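PDB 4Q7Q: lipolytic protein G-D-S-L family, which probably hydrolyses ester bonds as a serine lipase or acylhydrolase of the SGNH hydrolase clan, although its natural substrate is not established. Local coordinates for residues Asp13-Leu18 against Lys31-Arg36; Tyr179-Leu184 against Asn244-Ser249. All blocks are in the same frame, centred on the assembly; numbering follows the deposited sequence. Where two conformers were deposited one is given.

Contact 1 (Asp13-Leu18 against Lys31-Arg36); sequences DSITYL and KGYLTR
Tyr33 reaches across to Thr16 with its phenol, and a hydrogen bond of 2.7 Å joins Tyr33 OH to Thr16 OG1. The hydroxyl of Thr16 lies near the plane of the ring, at its edge, as does the backbone oxygen of Ile15, which is 3.6 Å from Tyr33 CE2. Ile15 CG2 adds a looser apolar touch on CE2. The phenol gets there because CG of Tyr33 sits between the backbone N and the carbonyl carbon (chi1 84°), while Leu34 lays CD2 over the rim of one ring face. Beside the ring, a water ties the backbones together, donating to Ile15 O at 2.9 Å and accepting from Tyr33 N at 3.1 Å. Segment 13-18 begins inside the Gly-Asp-Ser-Leu motif that names the family, with Ile15 in the leucine position: strand 6-12 ends just before Asp13, which caps helix 14-17 by accepting from Ile15 N through OD1 at 3.1 Å. Ser14, at the start of this helix, is hydrogen-bonded to His238, consistent with a nucleophile in a Ser-His-Asp triad. Replacing Tyr33 by a phenylalanine would probably leave the hydroxyl of Thr16 without its partner in the facing segment, while the ring contacts stay. Packing is slacker where Leu34 CD1 comes no closer than 4.2 Å to Thr16 CG2, although Leu34 also rests on Trp8 and Ala10 of strand 6-12. Towards solvent, Lys31 and Arg36 are partly exposed: Lys31 forms a salt bridge with Glu39, and Arg36, in one of its two conformers, forms another with Asp241 through NH1 while its NE folds back onto Lys31 O at 2.9 Å, approaching from above the carbonyl plane.

Contact 2 (Tyr179-Leu184 against Asn244-Ser249); sequences YHHPLL and NAIIAS
Ile246 places its CG2 methyl over one face of the His181 imidazole, 3.9 Å from the ring centroid and 27° off the ring normal. The CH-pi contact is displaced towards the rim, and its closest approach is 3.5 Å, from CG2 to His181 NE2. CG2 points this way because it stands anti to the backbone N of Ile246, whereas CG1 takes the place beside that nitrogen and carries CD1 towards the two leucines. Leu184 runs past Ile246 in the opposite direction, so that its CD2 lies 3.9 Å from CG2 and almost as near to CD1; Leu183 merely brushes CD1 with its CB. The ring itself is held by its edge. His181 opens a type I beta turn that ends at Leu184, and within that turn Leu183 N donates to His181 ND1 at 3.0 Å, nearly in the ring plane and with an N-H...N angle of 161°. At the other nitrogen a water joins NE2 to Ile246 O, the latter at 2.8 Å. The turn following strand 175-176 is thereby packed against helix 241-257 at Ile246, with buried Leu184 also touching Leu178 and Leu232. ND1 is probably unprotonated, since it accepts from a backbone N-H; both ring nitrogens have partners at the edge, while the pi face receives the isoleucine methyl.

The two contacts adjoin, their centres 13 Å apart, and helix 241-257 is what they share: one side of it carries Ile246 of contact 2, while Asn244 and Ile247 meet Tyr33 of contact 1. Where the segments touch, Asn244 OD1 packs 3.5 Å from Tyr33 N, and Arg36 CD comes equally near Ala245 N. A chain of contacts runs from the turn 179-184 through helix 241-257 to helix 33-40 and on to helix 14-17. The probable catalytic centre lies at the contact 1 end, with Ser14 in that segment and its likely triad partners Asp235 and His238 just ahead of helix 241-257 in sequence. Contact 2, partly buried, holds none of these three residues.

Contact 1 (Asp13-Leu18 against Lys31-Arg36)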
ATOM      1  N   ASP A  13      -3.606   4.315   2.371  1.00 12.71           N
ATOM      2  CA  ASP A  13      -4.700   4.081   1.437  1.00 12.82           C
ATOM      3  C   ASP A  13      -5.489   2.841   1.894  1.00 13.18           C
ATOM      4  O   ASP A  13      -5.590   2.594   3.093  1.00 14.55           O
ATOM      5  CB  ASP A  13      -4.169   3.932   0.008  1.00 14.97           C
ATOM      6  CG  ASP A  13      -2.998   2.955  -0.087  1.00 16.20           C
ATOM      7  OD1 ASP A  13      -3.004   1.937   0.647  1.00 17.57           O
ATOM      8  OD2 ASP A  13      -2.060   3.207  -0.885  1.00 17.44           O
ATOM      9  N   SER A  14      -6.018   2.050   0.964  1.00 14.03           N
ATOM     10  CA  SER A  14      -6.824   0.893   1.344  1.00 13.98           C
ATOM     11  C   SER A  14      -6.035  -0.138   2.139  1.00 14.19           C
ATOM     12  O   SER A  14      -6.582  -0.799   3.002  1.00 15.37           O
ATOM     13  CB  SER A  14      -7.436   0.215   0.116  1.00 15.91           C
ATOM     14  OG  SER A  14      -6.439  -0.054  -0.841  1.00 18.63           O
ATOM     15  N   ILE A  15      -4.752  -0.289   1.841  1.00 13.92           N
ATOM     16  CA  ILE A  15      -3.947  -1.276   2.550  1.00 14.46           C
ATOM     17  C   ILE A  15      -3.931  -0.997   4.064  1.00 15.34           C
ATOM     18  O   ILE A  15      -3.894  -1.923   4.874  1.00 16.80           O
ATOM     19  CB  ILE A  15      -2.550  -1.381   1.923  1.00 14.66           C
ATOM     20  CG1 ILE A  15      -2.692  -1.938   0.503  1.00 15.84           C
ATOM     21  CG2 ILE A  15      -1.623  -2.249   2.752  1.00 14.69           C
ATOM     22  CD1 ILE A  15      -1.438  -1.872  -0.340  1.00 19.97           C
ATOM     23  N   THR A  16      -4.033   0.282   4.428  1.00 14.57           N
ATOM     24  CA  THR A  16      -4.112   0.716   5.821  1.00 14.06           C
ATOM     25  C   THR A  16      -5.554   0.709   6.308  1.00 14.96           C
ATOM     26  O   THR A  16      -5.858   0.174   7.370  1.00 15.32           O
ATOM     27  CB  THR A  16      -3.506   2.120   5.964  1.00 13.54           C
ATOM     28  OG1 THR A  16      -2.131   2.056   5.569  1.00 14.76           O
ATOM     29  CG2 THR A  16      -3.614   2.633   7.394  1.00 14.47           C
ATOM     30  N   TYR A  17      -6.430   1.319   5.519  1.00 14.19           N
ATOM     31  CA  TYR A  17      -7.861   1.368   5.810  1.00 14.68           C
ATOM     32  C   TYR A  17      -8.454   0.009   6.207  1.00 15.26           C
ATOM     33  O   TYR A  17      -9.201  -0.099   7.190  1.00 16.80           O
ATOM     34  CB  TYR A  17      -8.588   1.903   4.577  1.00 15.42           C
ATOM     35  CG  TYR A  17     -10.102   1.820   4.637  1.00 15.70           C
ATOM     36  CD1 TYR A  17     -10.854   2.844   5.206  1.00 18.20           C
ATOM     37  CD2 TYR A  17     -10.779   0.731   4.087  1.00 17.07           C
ATOM     38  CE1 TYR A  17     -12.239   2.776   5.245  1.00 19.18           C
ATOM     39  CE2 TYR A  17     -12.151   0.652   4.120  1.00 17.87           C
ATOM     40  CZ  TYR A  17     -12.883   1.678   4.700  1.00 19.65           C
ATOM     41  OH  TYR A  17     -14.257   1.600   4.734  1.00 23.55           O
ATOM     42  N   LEU A  18      -8.101  -1.026   5.447  1.00 14.72           N
ATOM     43  CA  LEU A  18      -8.727  -2.334   5.585  1.00 15.59           C
ATOM     44  C   LEU A  18      -8.428  -3.030   6.906  1.00 15.70           C
ATOM     45  O   LEU A  18      -9.095  -4.003   7.245  1.00 17.14           O
ATOM     46  CB  LEU A  18      -8.327  -3.243   4.419  1.00 15.26           C
ATOM     47  CG  LEU A  18      -8.956  -2.861   3.077  1.00 16.61           C
ATOM     48  CD1 LEU A  18      -8.267  -3.577   1.897  1.00 17.18           C
ATOM     49  CD2 LEU A  18     -10.467  -3.109   3.095  1.00 17.84           C
ATOM     50  N   LYS A  31      -6.497 -10.347  10.325  1.00 21.85           N
ATOM     51  CA  LYS A  31      -5.738  -9.324  11.039  1.00 21.10           C
ATOM     52  C   LYS A  31      -4.922  -8.495  10.058  1.00 19.75           C
ATOM     53  O   LYS A  31      -4.113  -9.034   9.303  1.00 19.83           O
ATOM     54  CB  LYS A  31      -4.805  -9.945  12.090  1.00 23.56           C
ATOM     55  CG  LYS A  31      -5.493 -10.563  13.315  1.00 25.92           C
ATOM     56  CD  LYS A  31      -4.466 -11.099  14.310  1.00 27.61           C
ATOM     57  CE  LYS A  31      -5.141 -11.777  15.491  1.00 32.08           C
ATOM     58  NZ  LYS A  31      -4.164 -12.266  16.508  1.00 34.17           N
ATOM     59  N   GLY A  32      -5.148  -7.185  10.071  1.00 18.87           N
ATOM     60  CA  GLY A  32      -4.409  -6.265   9.220  1.00 17.21           C
ATOM     61  C   GLY A  32      -3.054  -5.905   9.804  1.00 17.05           C
ATOM     62  O   GLY A  32      -2.697  -6.373  10.882  1.00 17.68           O
ATOM     63  N   TYR A  33      -2.294  -5.061   9.117  1.00 15.33           N
ATOM     64  CA  TYR A  33      -0.921  -4.811   9.568  1.00 16.01           C
ATOM     65  C   TYR A  33      -0.816  -3.897  10.794  1.00 16.44           C
ATOM     66  O   TYR A  33       0.171  -3.972  11.527  1.00 17.70           O
ATOM     67  CB  TYR A  33      -0.000  -4.356   8.416  1.00 16.54           C
ATOM     68  CG  TYR A  33      -0.049  -2.881   8.089  1.00 16.01           C
ATOM     69  CD1 TYR A  33       0.780  -1.972   8.746  1.00 16.90           C
ATOM     70  CD2 TYR A  33      -0.900  -2.395   7.104  1.00 16.45           C
ATOM     71  CE1 TYR A  33       0.744  -0.630   8.446  1.00 15.99           C
ATOM     72  CE2 TYR A  33      -0.943  -1.044   6.803  1.00 16.59           C
ATOM     73  CZ  TYR A  33      -0.118  -0.169   7.469  1.00 15.99           C
ATOM     74  OH  TYR A  33      -0.181   1.171   7.172  1.00 15.65           O
ATOM     75  N   LEU A  34      -1.822  -3.056  11.031  1.00 16.58           N
ATOM     76  CA  LEU A  34      -1.822  -2.219  12.240  1.00 16.43           C
ATOM     77  C   LEU A  34      -2.028  -3.084  13.476  1.00 17.73           C
ATOM     78  O   LEU A  34      -1.323  -2.945  14.489  1.00 18.08           O
ATOM     79  CB  LEU A  34      -2.929  -1.158  12.200  1.00 16.65           C
ATOM     80  CG  LEU A  34      -3.077  -0.307  10.934  1.00 16.89           C
ATOM     81  CD1 LEU A  34      -4.153   0.767  11.130  1.00 16.91           C
ATOM     82  CD2 LEU A  34      -1.762   0.322  10.528  1.00 17.58           C
ATOM     83  N   THR A  35      -3.009  -3.976  13.384  1.00 17.93           N
ATOM     84  CA  THR A  35      -3.316  -4.923  14.453  1.00 18.06           C
ATOM     85  C   THR A  35      -2.101  -5.793  14.750  1.00 17.85           C
ATOM     86  O   THR A  35      -1.719  -5.968  15.906  1.00 19.62           O
ATOM     87  CB  THR A  35      -4.526  -5.790  14.068  1.00 18.58           C
ATOM     88  OG1 THR A  35      -5.670  -4.942  13.899  1.00 19.82           O
ATOM     89  CG2 THR A  35      -4.822  -6.863  15.126  1.00 18.66           C
ATOM     90  N   ARG A  36      -1.470  -6.313  13.703  1.00 17.89           N
ATOM     91  CA  ARG A  36      -0.309  -7.174  13.882  0.81 17.87           C
ATOM     92  C   ARG A  36       0.895  -6.419  14.445  1.00 19.35           C
ATOM     93  O   ARG A  36       1.630  -6.959  15.269  1.00 20.68           O
ATOM     94  CB  ARG A  36       0.044  -7.870  12.575  0.81 18.03           C
ATOM     95  CG  ARG A  36      -1.030  -8.826  12.105  0.81 19.72           C
ATOM     96  CD  ARG A  36      -0.674  -9.465  10.757  0.81 21.98           C
ATOM     97  NE  ARG A  36      -1.721 -10.381  10.308  0.81 22.35           N
ATOM     98  CZ  ARG A  36      -1.860 -11.624  10.756  0.81 25.67           C
ATOM     99  NH1 ARG A  36      -2.847 -12.388  10.312  0.81 26.26           N
ATOM    100  NH2 ARG A  36      -1.006 -12.105  11.651  0.81 28.63           N
TER
HETATM  101  O   HOH W   1      -4.229  -3.713   7.180  1.00 17.97           O

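Contact 2 (Tyr179-Leu184 against Asn244-Ser249)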
ATOM      1  N   TYR A 179       8.713  -2.624  -1.475  1.00 16.71           N
ATOM      2  CA  TYR A 179       8.873  -2.886  -2.899  1.00 16.91           C
ATOM      3  C   TYR A 179      10.020  -3.863  -3.142  1.00 18.33           C
ATOM      4  O   TYR A 179       9.891  -4.807  -3.924  1.00 19.31           O
ATOM      5  CB  TYR A 179       9.102  -1.599  -3.709  1.00 17.07           C
ATOM      6  CG  TYR A 179       8.985  -1.894  -5.181  1.00 17.87           C
ATOM      7  CD1 TYR A 179      10.050  -2.451  -5.876  1.00 20.24           C
ATOM      8  CD2 TYR A 179       7.793  -1.685  -5.864  1.00 17.95           C
ATOM      9  CE1 TYR A 179       9.950  -2.782  -7.196  1.00 21.03           C
ATOM     10  CE2 TYR A 179       7.687  -2.006  -7.214  1.00 18.17           C
ATOM     11  CZ  TYR A 179       8.774  -2.553  -7.867  1.00 19.99           C
ATOM     12  OH  TYR A 179       8.697  -2.900  -9.191  1.00 20.73           O
ATOM     13  N   HIS A 180      11.139  -3.640  -2.462  1.00 18.37           N
ATOM     14  CA  HIS A 180      12.312  -4.486  -2.655  1.00 19.45           C
ATOM     15  C   HIS A 180      12.471  -5.573  -1.596  1.00 21.43           C
ATOM     16  O   HIS A 180      13.516  -6.218  -1.515  1.00 24.33           O
ATOM     17  CB  HIS A 180      13.580  -3.632  -2.755  1.00 21.56           C
ATOM     18  CG  HIS A 180      13.547  -2.633  -3.873  1.00 23.15           C
ATOM     19  ND1 HIS A 180      13.298  -1.293  -3.667  1.00 23.63           N
ATOM     20  CD2 HIS A 180      13.730  -2.782  -5.205  1.00 24.47           C
ATOM     21  CE1 HIS A 180      13.328  -0.658  -4.827  1.00 24.95           C
ATOM     22  NE2 HIS A 180      13.588  -1.538  -5.776  1.00 25.70           N
ATOM     23  N   HIS A 181      11.433  -5.785  -0.795  1.00 20.70           N
ATOM     24  CA  HIS A 181      11.459  -6.838   0.211  1.00 22.75           C
ATOM     25  C   HIS A 181      11.596  -8.203  -0.468  1.00 23.37           C
ATOM     26  O   HIS A 181      10.814  -8.537  -1.348  1.00 23.68           O
ATOM     27  CB  HIS A 181      10.179  -6.780   1.048  1.00 21.13           C
ATOM     28  CG  HIS A 181      10.243  -7.581   2.312  1.00 23.53           C
ATOM     29  ND1 HIS A 181      10.393  -8.949   2.320  1.00 23.64           N
ATOM     30  CD2 HIS A 181      10.169  -7.200   3.608  1.00 24.66           C
ATOM     31  CE1 HIS A 181      10.421  -9.378   3.572  1.00 23.68           C
ATOM     32  NE2 HIS A 181      10.284  -8.338   4.371  1.00 24.71           N
ATOM     33  N   PRO A 182      12.602  -8.993  -0.065  1.00 25.62           N
ATOM     34  CA  PRO A 182      12.860 -10.258  -0.766  1.00 26.22           C
ATOM     35  C   PRO A 182      11.700 -11.264  -0.721  1.00 26.81           C
ATOM     36  O   PRO A 182      11.655 -12.172  -1.556  1.00 27.31           O
ATOM     37  CB  PRO A 182      14.103 -10.815  -0.055  1.00 26.85           C
ATOM     38  CG  PRO A 182      14.152 -10.101   1.260  1.00 27.15           C
ATOM     39  CD  PRO A 182      13.567  -8.746   1.019  1.00 25.77           C
ATOM     40  N   LEU A 183      10.773 -11.101   0.220  1.00 27.74           N
ATOM     41  CA  LEU A 183       9.633 -12.010   0.316  1.00 28.23           C
ATOM     42  C   LEU A 183       8.402 -11.529  -0.455  1.00 26.64           C
ATOM     43  O   LEU A 183       7.476 -12.306  -0.697  1.00 27.54           O
ATOM     44  CB  LEU A 183       9.255 -12.251   1.780  1.00 29.19           C
ATOM     45  CG  LEU A 183      10.315 -12.902   2.664  1.00 29.00           C
ATOM     46  CD1 LEU A 183       9.786 -13.096   4.077  1.00 29.75           C
ATOM     47  CD2 LEU A 183      10.759 -14.231   2.075  1.00 28.65           C
ATOM     48  N   LEU A 184       8.391 -10.257  -0.837  1.00 23.43           N
ATOM     49  CA  LEU A 184       7.197  -9.656  -1.426  1.00 21.64           C
ATOM     50  C   LEU A 184       7.274  -9.564  -2.952  1.00 23.72           C
ATOM     51  O   LEU A 184       7.286  -8.483  -3.529  1.00 23.00           O
ATOM     52  CB  LEU A 184       6.922  -8.292  -0.776  1.00 20.17           C
ATOM     53  CG  LEU A 184       6.711  -8.348   0.743  1.00 20.14           C
ATOM     54  CD1 LEU A 184       6.418  -6.964   1.316  1.00 21.02           C
ATOM     55  CD2 LEU A 184       5.594  -9.329   1.092  1.00 19.62           C
ATOM     56  N   ASN A 244       0.183  -9.132   5.490  1.00 17.21           N
ATOM     57  CA  ASN A 244       0.136  -8.196   6.611  1.00 16.94           C
ATOM     58  C   ASN A 244       1.145  -8.524   7.713  1.00 17.34           C
ATOM     59  O   ASN A 244       1.688  -7.616   8.351  1.00 17.83           O
ATOM     60  CB  ASN A 244      -1.275  -8.098   7.191  1.00 17.00           C
ATOM     61  CG  ASN A 244      -2.190  -7.268   6.334  1.00 17.59           C
ATOM     62  OD1 ASN A 244      -1.816  -6.191   5.876  1.00 18.79           O
ATOM     63  ND2 ASN A 244      -3.396  -7.761   6.105  1.00 17.17           N
ATOM     64  N   ALA A 245       1.399  -9.811   7.929  1.00 18.92           N
ATOM     65  CA  ALA A 245       2.387 -10.226   8.925  1.00 19.37           C
ATOM     66  C   ALA A 245       3.798  -9.788   8.520  1.00 20.11           C
ATOM     67  O   ALA A 245       4.562  -9.291   9.342  1.00 21.43           O
ATOM     68  CB  ALA A 245       2.326 -11.741   9.170  1.00 19.45           C
ATOM     69  N   ILE A 246       4.135  -9.959   7.247  1.00 19.90           N
ATOM     70  CA  ILE A 246       5.446  -9.545   6.750  1.00 19.74           C
ATOM     71  C   ILE A 246       5.611  -8.024   6.853  1.00 18.80           C
ATOM     72  O   ILE A 246       6.642  -7.527   7.313  1.00 19.73           O
ATOM     73  CB  ILE A 246       5.673 -10.038   5.302  1.00 19.40           C
ATOM     74  CG1 ILE A 246       5.764 -11.572   5.288  1.00 20.30           C
ATOM     75  CG2 ILE A 246       6.941  -9.425   4.720  1.00 20.10           C
ATOM     76  CD1 ILE A 246       5.565 -12.197   3.923  1.00 21.11           C
ATOM     77  N   ILE A 247       4.592  -7.289   6.432  1.00 17.26           N
ATOM     78  CA  ILE A 247       4.610  -5.835   6.559  1.00 16.07           C
ATOM     79  C   ILE A 247       4.777  -5.400   8.021  1.00 15.65           C
ATOM     80  O   ILE A 247       5.621  -4.562   8.337  1.00 17.58           O
ATOM     81  CB  ILE A 247       3.327  -5.214   5.985  1.00 15.22           C
ATOM     82  CG1 ILE A 247       3.259  -5.456   4.477  1.00 15.99           C
ATOM     83  CG2 ILE A 247       3.278  -3.726   6.280  1.00 17.12           C
ATOM     84  CD1 ILE A 247       1.939  -5.055   3.852  1.00 17.77           C
ATOM     85  N   ALA A 248       3.983  -5.976   8.917  1.00 16.67           N
ATOM     86  CA  ALA A 248       4.045  -5.597  10.320  1.00 17.23           C
ATOM     87  C   ALA A 248       5.418  -5.868  10.926  1.00 18.66           C
ATOM     88  O   ALA A 248       5.917  -5.075  11.727  1.00 19.90           O
ATOM     89  CB  ALA A 248       2.965  -6.303  11.113  1.00 18.57           C
ATOM     90  N   SER A 249       6.031  -6.987  10.552  1.00 19.22           N
ATOM     91  CA  SER A 249       7.354  -7.333  11.060  0.57 20.53           C
ATOM     92  C   SER A 249       8.410  -6.333  10.598  1.00 20.06           C
ATOM     93  O   SER A 249       9.274  -5.930  11.374  1.00 21.45           O
ATOM     94  CB  SER A 249       7.748  -8.742  10.625  0.57 21.86           C
ATOM     95  OG  SER A 249       9.060  -9.050  11.059  0.57 23.17           O
TER
HETATM   96  O   HOH W   2       9.202  -8.646   7.214  1.00 29.53           O